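Transcription initiation factor IIB (PDB 5O9I) carries a mini-intein of the HINT fold, which probably cuts itself out of its host protein and joins the flanking sequences by protein splicing. Local coordinates at residues A[38-41]-A[46-49]; A[54-57]-A[63-66]; A[90-95]-A[163-168]; A[98-103]-A[107-112]. One frame throughout, in Å; residues are numbered along the deposited sequence.

Interaction 1: A[38-41]-A[46-49]; sequences NVRK and EIAR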
loop_
_atom_site.group_PDB
_atom_site.type_symbol
_atom_site.label_atom_id
_atom_site.label_comp_id
_atom_site.label_asym_id
_atom_site.label_seq_id
_atom_site.Cartn_x
_atom_site.Cartn_y
_atom_site.Cartn_z
ATOM N N ASN A 38 -12.583 20.041 -5.824
ATOM C CA ASN A 38 -13.182 20.018 -4.492
ATOM C C ASN A 38 -12.470 19.050 -3.539
ATOM O O ASN A 38 -12.982 17.976 -3.184
ATOM C CB ASN A 38 -14.684 19.696 -4.595
ATOM C CG ASN A 38 -15.428 20.669 -5.494
ATOM O OD1 ASN A 38 -15.149 21.866 -5.502
ATOM N ND2 ASN A 38 -16.372 20.148 -6.266
ATOM N N VAL A 39 -11.295 19.470 -3.083
ATOM C CA VAL A 39 -10.557 18.767 -2.010
ATOM C C VAL A 39 -11.331 18.915 -0.710
ATOM O O VAL A 39 -11.916 19.967 -0.454
ATOM C CB VAL A 39 -9.146 19.378 -1.822
ATOM C CG1 VAL A 39 -8.463 18.876 -0.557
ATOM C CG2 VAL A 39 -8.295 19.087 -3.039
ATOM N N ARG A 40 -11.317 17.871 0.113
ATOM C CA ARG A 40 -12.021 17.880 1.408
ATOM C C ARG A 40 -10.951 17.857 2.510
ATOM O O ARG A 40 -10.254 16.878 2.645
ATOM C CB ARG A 40 -13.012 16.693 1.545
ATOM C CG ARG A 40 -13.431 15.900 0.282
ATOM C CD ARG A 40 -14.448 16.607 -0.597
ATOM N NE ARG A 40 -14.774 15.848 -1.823
ATOM C CZ ARG A 40 -15.519 16.301 -2.843
ATOM N NH1 ARG A 40 -16.050 17.534 -2.831
ATOM N NH2 ARG A 40 -15.741 15.519 -3.903
ATOM N N LYS A 41 -10.770 18.965 3.216
ATOM C CA LYS A 41 -9.549 19.211 4.002
ATOM C C LYS A 41 -9.830 18.942 5.480
ATOM O O LYS A 41 -9.108 19.407 6.374
ATOM C CB LYS A 41 -9.109 20.662 3.833
ATOM C CG LYS A 41 -8.898 21.088 2.398
ATOM C CD LYS A 41 -8.846 22.603 2.253
ATOM C CE LYS A 41 -9.137 23.054 0.825
ATOM N NZ LYS A 41 -8.007 22.852 -0.126
ATOM N N GLU A 46 -6.481 15.452 4.311
ATOM C CA GLU A 46 -7.035 15.979 3.082
ATOM C C GLU A 46 -7.396 14.860 2.112
ATOM O O GLU A 46 -6.631 13.937 1.947
ATOM C CB GLU A 46 -6.005 16.824 2.412
ATOM C CG GLU A 46 -5.624 18.064 3.141
ATOM C CD GLU A 46 -4.559 18.766 2.346
ATOM O OE1 GLU A 46 -4.907 19.592 1.472
ATOM O OE2 GLU A 46 -3.388 18.382 2.540
ATOM N N ILE A 47 -8.586 14.944 1.524
ATOM C CA ILE A 47 -9.123 13.919 0.632
ATOM C C ILE A 47 -9.576 14.511 -0.692
ATOM O O ILE A 47 -10.161 15.602 -0.726
ATOM C CB ILE A 47 -10.328 13.233 1.272
ATOM C CG1 ILE A 47 -9.875 12.481 2.520
ATOM C CG2 ILE A 47 -11.027 12.277 0.321
ATOM C CD1 ILE A 47 -10.179 13.252 3.767
ATOM N N ALA A 48 -9.328 13.787 -1.777
ATOM C CA ALA A 48 -9.752 14.227 -3.099
ATOM C C ALA A 48 -10.151 13.071 -3.975
ATOM O O ALA A 48 -9.565 11.996 -3.919
ATOM C CB ALA A 48 -8.655 15.049 -3.787
ATOM N N ARG A 49 -11.165 13.296 -4.794
ATOM C CA ARG A 49 -11.661 12.290 -5.692
ATOM C C ARG A 49 -10.714 12.260 -6.862
ATOM O O ARG A 49 -10.193 13.286 -7.224
ATOM C CB ARG A 49 -13.086 12.611 -6.138
ATOM C CG ARG A 49 -13.835 11.366 -6.542
ATOM C CD ARG A 49 -15.094 11.681 -7.322
ATOM N NE ARG A 49 -14.845 12.366 -8.592
ATOM C CZ ARG A 49 -14.393 11.801 -9.714
ATOM N NH1 ARG A 49 -14.104 10.501 -9.786
ATOM N NH2 ARG A 49 -14.233 12.551 -10.798
#
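The carbonyl oxygen of I47 is approached from several directions by the loop that passes beside it. R40 N donates the shortest bond of the contact to I47 O, 2.7 Å long and almost straight at 172° at the hydrogen. V39 CA adds a weaker CA-H...O approach to the same oxygen, and R40 CG lies 3.4 Å from I47 O. The return bond, I47 N to R40 O at 2.8 Å, completes one antiparallel hydrogen-bonded pair, and E46 CA brings its hydrogen to R40 O as well. The example is a minimal one: a single bridge lets residues 38-41 lie along a strand without becoming one.

Side chains then fill in around the two backbones. V39 splits its branches, because CG1 lies anti to the backbone N (chi1 169°): CG1 comes to 3.7 Å from I47 O, while CG2 packs at 4.1 Å on A48 CB. I47 CD1 comes to 3.8 Å from R40 O. E46 CG lies 4.2 Å from K41 CA, and the carboxylate beyond it is paired to R74 in a salt bridge.

Strand 46-49 is an outermost strand of its sheet. Strand 71-76 pairs with it through backbone bonds of E46 with R74 and of A48 with V72, while V39 and A48 both rest on I33 of helix 25-34.

Interaction 2: A[54-57]-A[63-66]; sequences EVIA and KFKF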
loop_
_atom_site.group_PDB
_atom_site.type_symbol
_atom_site.label_atom_id
_atom_site.label_comp_id
_atom_site.label_asym_id
_atom_site.label_seq_id
_atom_site.Cartn_x
_atom_site.Cartn_y
_atom_site.Cartn_z
ATOM N N GLU A 54 -5.821 3.646 -12.010
ATOM C CA GLU A 54 -6.005 2.329 -11.455
ATOM C C GLU A 54 -4.753 1.805 -10.868
ATOM O O GLU A 54 -3.672 2.179 -11.274
ATOM C CB GLU A 54 -6.421 1.355 -12.528
ATOM C CG GLU A 54 -7.737 1.703 -13.169
ATOM C CD GLU A 54 -8.060 0.748 -14.268
ATOM O OE1 GLU A 54 -7.499 0.934 -15.367
ATOM O OE2 GLU A 54 -8.856 -0.180 -14.027
ATOM N N VAL A 55 -4.924 0.848 -9.965
ATOM C CA VAL A 55 -3.858 0.297 -9.199
ATOM C C VAL A 55 -3.995 -1.213 -9.185
ATOM O O VAL A 55 -5.064 -1.734 -9.416
ATOM C CB VAL A 55 -3.940 0.988 -7.826
ATOM C CG1 VAL A 55 -4.399 0.116 -6.695
ATOM C CG2 VAL A 55 -2.653 1.734 -7.544
ATOM N N ILE A 56 -2.911 -1.900 -8.916
ATOM C CA ILE A 56 -2.943 -3.352 -8.809
ATOM C C ILE A 56 -3.393 -3.823 -7.417
ATOM O O ILE A 56 -2.819 -3.432 -6.389
ATOM C CB ILE A 56 -1.539 -3.958 -9.137
ATOM C CG1 ILE A 56 -1.102 -3.555 -10.547
ATOM C CG2 ILE A 56 -1.572 -5.458 -9.153
ATOM C CD1 ILE A 56 0.399 -3.482 -10.642
ATOM N N ALA A 57 -4.437 -4.669 -7.433
ATOM C CA ALA A 57 -5.060 -5.220 -6.229
ATOM C C ALA A 57 -5.373 -6.641 -6.469
ATOM O O ALA A 57 -5.578 -7.035 -7.590
ATOM C CB ALA A 57 -6.331 -4.513 -5.938
ATOM N N LYS A 63 -5.503 -13.213 -7.098
ATOM C CA LYS A 63 -4.810 -12.845 -8.298
ATOM C C LYS A 63 -4.876 -11.350 -8.516
ATOM O O LYS A 63 -5.910 -10.748 -8.304
ATOM C CB LYS A 63 -5.474 -13.506 -9.475
ATOM C CG LYS A 63 -5.504 -15.031 -9.427
ATOM C CD LYS A 63 -4.133 -15.682 -9.596
ATOM C CE LYS A 63 -3.432 -15.189 -10.885
ATOM N NZ LYS A 63 -2.103 -15.835 -11.086
ATOM N N PHE A 64 -3.785 -10.770 -8.997
ATOM C CA PHE A 64 -3.688 -9.386 -9.293
ATOM C C PHE A 64 -4.416 -8.973 -10.559
ATOM O O PHE A 64 -4.596 -9.756 -11.520
ATOM C CB PHE A 64 -2.233 -8.942 -9.384
ATOM C CG PHE A 64 -1.488 -9.023 -8.087
ATOM C CD1 PHE A 64 -2.039 -8.582 -6.913
ATOM C CD2 PHE A 64 -0.227 -9.540 -8.063
ATOM C CE1 PHE A 64 -1.372 -8.680 -5.718
ATOM C CE2 PHE A 64 0.504 -9.623 -6.864
ATOM C CZ PHE A 64 -0.088 -9.204 -5.688
ATOM N N LYS A 65 -4.982 -7.780 -10.443
ATOM C CA LYS A 65 -5.572 -7.076 -11.587
ATOM C C LYS A 65 -5.681 -5.568 -11.307
ATOM O O LYS A 65 -5.668 -5.101 -10.148
ATOM C CB LYS A 65 -6.898 -7.698 -12.030
ATOM C CG LYS A 65 -8.149 -7.336 -11.261
ATOM C CD LYS A 65 -9.347 -7.844 -12.100
ATOM C CE LYS A 65 -10.728 -7.555 -11.494
ATOM N NZ LYS A 65 -11.270 -8.540 -10.475
ATOM N N PHE A 66 -5.660 -4.811 -12.387
ATOM C CA PHE A 66 -5.708 -3.349 -12.281
ATOM C C PHE A 66 -7.122 -3.007 -11.920
ATOM O O PHE A 66 -8.026 -3.591 -12.482
ATOM C CB PHE A 66 -5.278 -2.658 -13.572
ATOM C CG PHE A 66 -3.802 -2.431 -13.645
ATOM C CD1 PHE A 66 -3.260 -1.362 -13.032
ATOM C CD2 PHE A 66 -2.935 -3.335 -14.310
ATOM C CE1 PHE A 66 -1.902 -1.136 -13.044
ATOM C CE2 PHE A 66 -1.582 -3.102 -14.357
ATOM C CZ PHE A 66 -1.076 -2.004 -13.737
#
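The F66 ring carries I56 CG1 over one face, 3.7 Å from the ring centroid and 18° off the normal, a CH-pi contact, and has E54 O at its edge, near the ring plane. The F64 ring is used differently: A57 C lies at its edge in plane, and I56 CG2 comes in obliquely, 3.7 Å from F64 CG. These rings decorate a beta hairpin of the HINT fold, made by strands 53-58 and 64-68, and illustrate how one branched residue can serve two aromatic neighbours on the facing strand. With chi1 at -58°, I56 places CG2 anti to the backbone N, toward F64, while CG1 and its terminal CD1 go to F66, CD1 lying 3.7 Å from F66 CZ. Were F66 an alanine, CG1 and CD1 of I56 would probably lose the aromatic face they pack on, and a gap would open beside I13 and K15 of strand 11-16, which the ring also touches.

I56 and F66 form a non-hydrogen-bonded pair. The next pair, A57 with K65, is hydrogen-bonded. CA-H...O contacts supplement the bonds: F64 CA and I56 CA approach the bonded oxygens A57 O and K65 O, and F66 CA approaches V55 O. Outside the hairpin, the amide of F64 and the ammonium group of K63 are both held by the carboxylate of D153, and I184 of strand 182-185 touches both I56 and F64. The two bonds of the pair are equally long: A57 N to K65 O and K65 N to A57 O each measure 3.0 Å.

Interaction 3: A[90-95]-A[163-168]; sequences KVRVTG and NKVEPT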
loop_
_atom_site.group_PDB
_atom_site.type_symbol
_atom_site.label_atom_id
_atom_site.label_comp_id
_atom_site.label_asym_id
_atom_site.label_seq_id
_atom_site.Cartn_x
_atom_site.Cartn_y
_atom_site.Cartn_z
ATOM N N LYS A 90 11.802 -3.861 1.363
ATOM C CA LYS A 90 11.216 -3.050 2.397
ATOM C C LYS A 90 10.233 -2.006 1.914
ATOM O O LYS A 90 10.199 -1.629 0.747
ATOM C CB LYS A 90 12.320 -2.389 3.206
ATOM C CG LYS A 90 13.410 -1.859 2.343
ATOM C CD LYS A 90 14.576 -1.230 3.077
ATOM C CE LYS A 90 15.677 -0.929 2.067
ATOM N NZ LYS A 90 16.454 0.290 2.448
ATOM N N VAL A 91 9.439 -1.542 2.871
ATOM C CA VAL A 91 8.462 -0.499 2.654
ATOM C C VAL A 91 8.342 0.295 3.944
ATOM O O VAL A 91 8.538 -0.266 5.033
ATOM C CB VAL A 91 7.113 -1.139 2.290
ATOM C CG1 VAL A 91 6.521 -1.946 3.443
ATOM C CG2 VAL A 91 6.109 -0.107 1.797
ATOM N N ARG A 92 8.036 1.591 3.827
ATOM C CA ARG A 92 7.817 2.419 5.005
ATOM C C ARG A 92 6.336 2.754 5.142
ATOM O O ARG A 92 5.745 3.325 4.226
ATOM C CB ARG A 92 8.615 3.712 4.930
ATOM C CG ARG A 92 10.102 3.547 4.596
ATOM C CD ARG A 92 11.003 4.410 5.454
ATOM N NE ARG A 92 11.935 5.201 4.623
ATOM C CZ ARG A 92 12.268 6.490 4.819
ATOM N NH1 ARG A 92 11.761 7.215 5.832
ATOM N NH2 ARG A 92 13.111 7.072 3.966
ATOM N N VAL A 93 5.759 2.435 6.288
ATOM C CA VAL A 93 4.342 2.671 6.506
ATOM C C VAL A 93 3.996 3.062 7.948
ATOM O O VAL A 93 4.812 2.961 8.845
ATOM C CB VAL A 93 3.528 1.425 6.119
ATOM C CG1 VAL A 93 3.356 1.343 4.622
ATOM C CG2 VAL A 93 4.200 0.161 6.645
ATOM N N THR A 94 2.762 3.511 8.127
ATOM C CA THR A 94 2.219 3.904 9.420
ATOM C C THR A 94 1.985 2.624 10.240
ATOM O O THR A 94 1.514 1.593 9.716
ATOM C CB THR A 94 0.912 4.713 9.184
ATOM O OG1 THR A 94 1.242 6.039 8.771
ATOM C CG2 THR A 94 0.052 4.799 10.359
ATOM N N GLY A 95 2.332 2.679 11.521
ATOM C CA GLY A 95 2.124 1.553 12.442
ATOM C C GLY A 95 0.682 1.169 12.695
ATOM O O GLY A 95 0.397 0.026 13.014
ATOM N N ASN A 163 12.472 -1.179 11.725
ATOM C CA ASN A 163 13.147 -0.021 12.299
ATOM C C ASN A 163 12.423 1.321 11.989
ATOM O O ASN A 163 12.605 1.932 10.931
ATOM C CB ASN A 163 14.593 -0.026 11.762
ATOM C CG ASN A 163 15.621 0.530 12.755
ATOM O OD1 ASN A 163 16.769 0.083 12.742
ATOM N ND2 ASN A 163 15.220 1.500 13.604
ATOM N N LYS A 164 11.651 1.771 12.972
ATOM C CA LYS A 164 10.926 3.060 12.904
ATOM C C LYS A 164 11.843 4.236 12.554
ATOM O O LYS A 164 13.040 4.169 12.787
ATOM C CB LYS A 164 10.096 3.320 14.180
ATOM C CG LYS A 164 10.854 3.633 15.463
ATOM C CD LYS A 164 11.609 2.440 16.014
ATOM C CE LYS A 164 12.183 2.718 17.404
ATOM N NZ LYS A 164 13.426 3.543 17.314
ATOM N N VAL A 165 11.275 5.289 11.973
ATOM C CA VAL A 165 12.046 6.304 11.248
ATOM C C VAL A 165 11.168 7.524 11.000
ATOM O O VAL A 165 10.016 7.549 11.410
ATOM C CB VAL A 165 12.571 5.721 9.901
ATOM C CG1 VAL A 165 11.472 5.705 8.835
ATOM C CG2 VAL A 165 13.827 6.441 9.392
ATOM N N GLU A 166 11.713 8.529 10.333
ATOM C CA GLU A 166 10.986 9.749 10.040
ATOM C C GLU A 166 10.498 9.748 8.611
ATOM O O GLU A 166 11.127 9.183 7.732
ATOM C CB GLU A 166 11.853 10.995 10.332
ATOM C CG GLU A 166 12.808 11.448 9.204
ATOM C CD GLU A 166 13.868 12.434 9.649
ATOM O OE1 GLU A 166 13.634 13.173 10.642
ATOM O OE2 GLU A 166 14.931 12.469 8.979
ATOM N N PRO A 167 9.370 10.407 8.354
ATOM C CA PRO A 167 8.786 10.487 7.019
ATOM C C PRO A 167 9.306 11.515 6.039
ATOM O O PRO A 167 9.079 12.705 6.232
ATOM C CB PRO A 167 7.363 10.894 7.306
ATOM C CG PRO A 167 7.452 11.615 8.582
ATOM C CD PRO A 167 8.382 10.773 9.358
ATOM N N THR A 168 9.831 11.016 4.926
ATOM C CA THR A 168 10.205 11.828 3.776
ATOM C C THR A 168 8.933 12.604 3.336
ATOM O O THR A 168 7.855 12.012 3.328
ATOM C CB THR A 168 10.761 10.930 2.626
ATOM O OG1 THR A 168 9.812 10.821 1.561
ATOM C CG2 THR A 168 11.203 9.498 3.080
#
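R92 reaches from its strand to the loop 163-168 with the end of its side chain, where NH1 lies 2.8 Å from E166 O. In this HINT-fold protein the strand, 89-93, is an outermost one of its sheet, and the chain beyond it, beginning with T94 and G95, is consistent with the TxxH motif of intein block B. One long side chain thus spans two backbones whose nearest CA atoms, those of R92 and P167, are 8.4 Å apart. The carbonyl of E166 meets the guanidinium at its edge, near the plane of the group. Two methyls come in obliquely: V165 CG1 at 3.4 Å from R92 NH1, and T168 CG2 at 3.2 Å from R92 NH2. Lower down the same side chain, R92 CD rests 3.7 Å from V165 CG1. Arginine and valine cross at about a right angle.

The arginine is not stretched straight. It bends at chi2 (-136°) and again at chi3 (-129°), and these turns bring its end against the loop.

A second shell holds both partners. R92 N is bonded to a carboxylate oxygen of E10, and the arginine side chain also touches D7 and E82, acidic residues that would probably favour the positive charge. D7 OD2 is also hydrogen-bonded to T168 OG1, so a single residue of strand 6-7 lies against both sides of the contact. V165 is tied by its backbone to M80. The carboxylate of E166 itself stands apart, its OE2 6.9 Å from R92 NH1.

Interaction 4: A[98-103]-A[107-112]; sequences SVFTVK and VVPIRV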
loop_
_atom_site.group_PDB
_atom_site.type_symbol
_atom_site.label_atom_id
_atom_site.label_comp_id
_atom_site.label_asym_id
_atom_site.label_seq_id
_atom_site.Cartn_x
_atom_site.Cartn_y
_atom_site.Cartn_z
ATOM N N SER A 98 -2.465 -1.368 7.971
ATOM C CA SER A 98 -2.438 -2.809 7.971
ATOM C C SER A 98 -1.859 -3.413 6.670
ATOM O O SER A 98 -2.007 -2.857 5.582
ATOM C CB SER A 98 -3.868 -3.307 8.269
ATOM O OG SER A 98 -4.811 -2.232 8.027
ATOM N N VAL A 99 -1.160 -4.531 6.841
ATOM C CA VAL A 99 -0.660 -5.366 5.774
ATOM C C VAL A 99 -1.322 -6.717 5.949
ATOM O O VAL A 99 -2.363 -6.782 6.591
ATOM C CB VAL A 99 0.874 -5.461 5.798
ATOM C CG1 VAL A 99 1.479 -4.065 5.797
ATOM C CG2 VAL A 99 1.373 -6.274 6.983
ATOM N N PHE A 100 -0.793 -7.776 5.351
ATOM C CA PHE A 100 -1.447 -9.066 5.447
ATOM C C PHE A 100 -0.459 -10.096 5.937
ATOM O O PHE A 100 0.747 -9.960 5.717
ATOM C CB PHE A 100 -1.977 -9.533 4.105
ATOM C CG PHE A 100 -3.204 -8.808 3.629
ATOM C CD1 PHE A 100 -3.095 -7.597 2.922
ATOM C CD2 PHE A 100 -4.473 -9.347 3.822
ATOM C CE1 PHE A 100 -4.221 -6.941 2.449
ATOM C CE2 PHE A 100 -5.596 -8.700 3.321
ATOM C CZ PHE A 100 -5.479 -7.502 2.651
ATOM N N THR A 101 -0.982 -11.127 6.578
ATOM C CA THR A 101 -0.171 -12.239 6.993
ATOM C C THR A 101 -0.998 -13.458 6.686
ATOM O O THR A 101 -2.112 -13.347 6.176
ATOM C CB THR A 101 0.229 -12.155 8.495
ATOM O OG1 THR A 101 1.238 -13.119 8.773
ATOM C CG2 THR A 101 -0.992 -12.378 9.433
ATOM N N VAL A 102 -0.434 -14.623 6.956
ATOM C CA VAL A 102 -1.160 -15.862 6.771
ATOM C C VAL A 102 -1.668 -16.298 8.119
ATOM O O VAL A 102 -1.009 -16.069 9.140
ATOM C CB VAL A 102 -0.309 -16.986 6.156
ATOM C CG1 VAL A 102 -1.105 -18.294 6.030
ATOM C CG2 VAL A 102 0.213 -16.526 4.805
ATOM N N LYS A 103 -2.869 -16.867 8.129
ATOM C CA LYS A 103 -3.257 -17.659 9.224
ATOM C C LYS A 103 -4.352 -18.618 8.787
ATOM O O LYS A 103 -5.331 -18.220 8.158
ATOM C CB LYS A 103 -3.657 -16.775 10.387
ATOM C CG LYS A 103 -3.771 -17.540 11.682
ATOM C CD LYS A 103 -2.429 -18.003 12.304
ATOM C CE LYS A 103 -2.599 -18.800 13.631
ATOM N NZ LYS A 103 -3.774 -18.456 14.520
ATOM N N VAL A 107 -5.038 -15.431 3.750
ATOM C CA VAL A 107 -4.338 -14.208 4.048
ATOM C C VAL A 107 -5.300 -13.341 4.758
ATOM O O VAL A 107 -6.478 -13.311 4.418
ATOM C CB VAL A 107 -3.768 -13.510 2.802
ATOM C CG1 VAL A 107 -2.845 -14.467 2.068
ATOM C CG2 VAL A 107 -4.895 -12.965 1.900
ATOM N N VAL A 108 -4.780 -12.599 5.720
ATOM C CA VAL A 108 -5.629 -11.886 6.629
ATOM C C VAL A 108 -4.931 -10.624 7.032
ATOM O O VAL A 108 -3.722 -10.613 7.149
ATOM C CB VAL A 108 -5.953 -12.780 7.869
ATOM C CG1 VAL A 108 -4.837 -12.748 8.937
ATOM C CG2 VAL A 108 -7.280 -12.391 8.443
ATOM N N PRO A 109 -5.691 -9.561 7.262
ATOM C CA PRO A 109 -4.995 -8.351 7.635
ATOM C C PRO A 109 -4.351 -8.516 8.965
ATOM O O PRO A 109 -4.747 -9.333 9.780
ATOM C CB PRO A 109 -6.108 -7.302 7.739
ATOM C CG PRO A 109 -7.218 -7.846 6.908
ATOM C CD PRO A 109 -7.136 -9.325 7.089
ATOM N N ILE A 110 -3.334 -7.726 9.172
ATOM C CA ILE A 110 -2.704 -7.649 10.425
ATOM C C ILE A 110 -2.151 -6.249 10.479
ATOM O O ILE A 110 -1.562 -5.750 9.519
ATOM C CB ILE A 110 -1.605 -8.725 10.549
ATOM C CG1 ILE A 110 -1.343 -9.055 12.034
ATOM C CG2 ILE A 110 -0.335 -8.366 9.771
ATOM C CD1 ILE A 110 -2.447 -9.968 12.604
ATOM N N ARG A 111 -2.330 -5.637 11.631
ATOM C CA ARG A 111 -1.943 -4.257 11.772
ATOM C C ARG A 111 -0.480 -4.252 12.072
ATOM O O ARG A 111 0.063 -5.231 12.589
ATOM C CB ARG A 111 -2.798 -3.409 12.708
ATOM C CG ARG A 111 -3.803 -4.113 13.570
ATOM C CD ARG A 111 -4.757 -3.125 14.220
ATOM N NE ARG A 111 -4.254 -1.764 14.424
ATOM C CZ ARG A 111 -3.372 -1.395 15.348
ATOM N NH1 ARG A 111 -2.793 -2.275 16.163
ATOM N NH2 ARG A 111 -3.020 -0.122 15.444
ATOM N N VAL A 112 0.162 -3.163 11.704
ATOM C CA VAL A 112 1.592 -3.154 11.641
ATOM C C VAL A 112 2.221 -3.121 13.024
ATOM O O VAL A 112 3.133 -3.890 13.285
ATOM C CB VAL A 112 2.076 -2.002 10.750
ATOM C CG1 VAL A 112 3.548 -1.732 10.942
ATOM C CG2 VAL A 112 1.816 -2.339 9.293
#
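F100 can be followed outward across the facing strand. Its CB lies 3.7 Å from V108 O, and with CG turned beside the backbone N (chi1 -74°) the ring stays close to the V108-P109 peptide. CD2 comes within 3.5 Å of V108 C and also meets V107 CG2, while CE2, the next atom along the same edge, touches P109 CG at 4.0 Å. Phenylalanine and proline lie side by side, pointing the same way. Beyond the hairpin the ring packs edge-to-face with F58 and meets the H193 ring. With F100 cut back to a serine, P109 CG and V107 CG2 are likely to lose a packing surface, and F58 and H193 the ring they meet.

V99, T101, V108 and I110 share one face of the hairpin, where T101 CG2 packs 3.9 Å from both V108 CG1 and I110 CB, and V99 CG2 meets I110 CG2. Four backbone bonds knit the strands, V99 pairing with I110 and T101 with V108 in both directions; T101 N meets V108 O at 2.8 Å in the carbonyl plane. Hydrogen-bonded and non-hydrogen-bonded pairs alternate, as in antiparallel pairing, and the short connection makes this a strongly twisted beta hairpin of the HINT fold.

How the interactions relate
From the N terminus, interaction 1 closes a short loop after helix 25-34, laying residues 38-41 along the outermost strand 46-49. After a short connection the chain enters strand 53-58, where interaction 2 closes a hairpin with strand 64-68, the two centres lying about 24 Å apart. Interaction 3 closes a much longer excursion, tying strand 89-93 to the loop before strand 171-176. Interaction 4, the hairpin 98-103 with 107-112, is nested inside that excursion and touches interaction 3, G95 O lying 3.5 Å from V112 CB. Interactions 2 and 3 sit on opposite sides of the chain's centre; a bridged loop, two hairpins and one long-range closure thus serve different sheets of the fold.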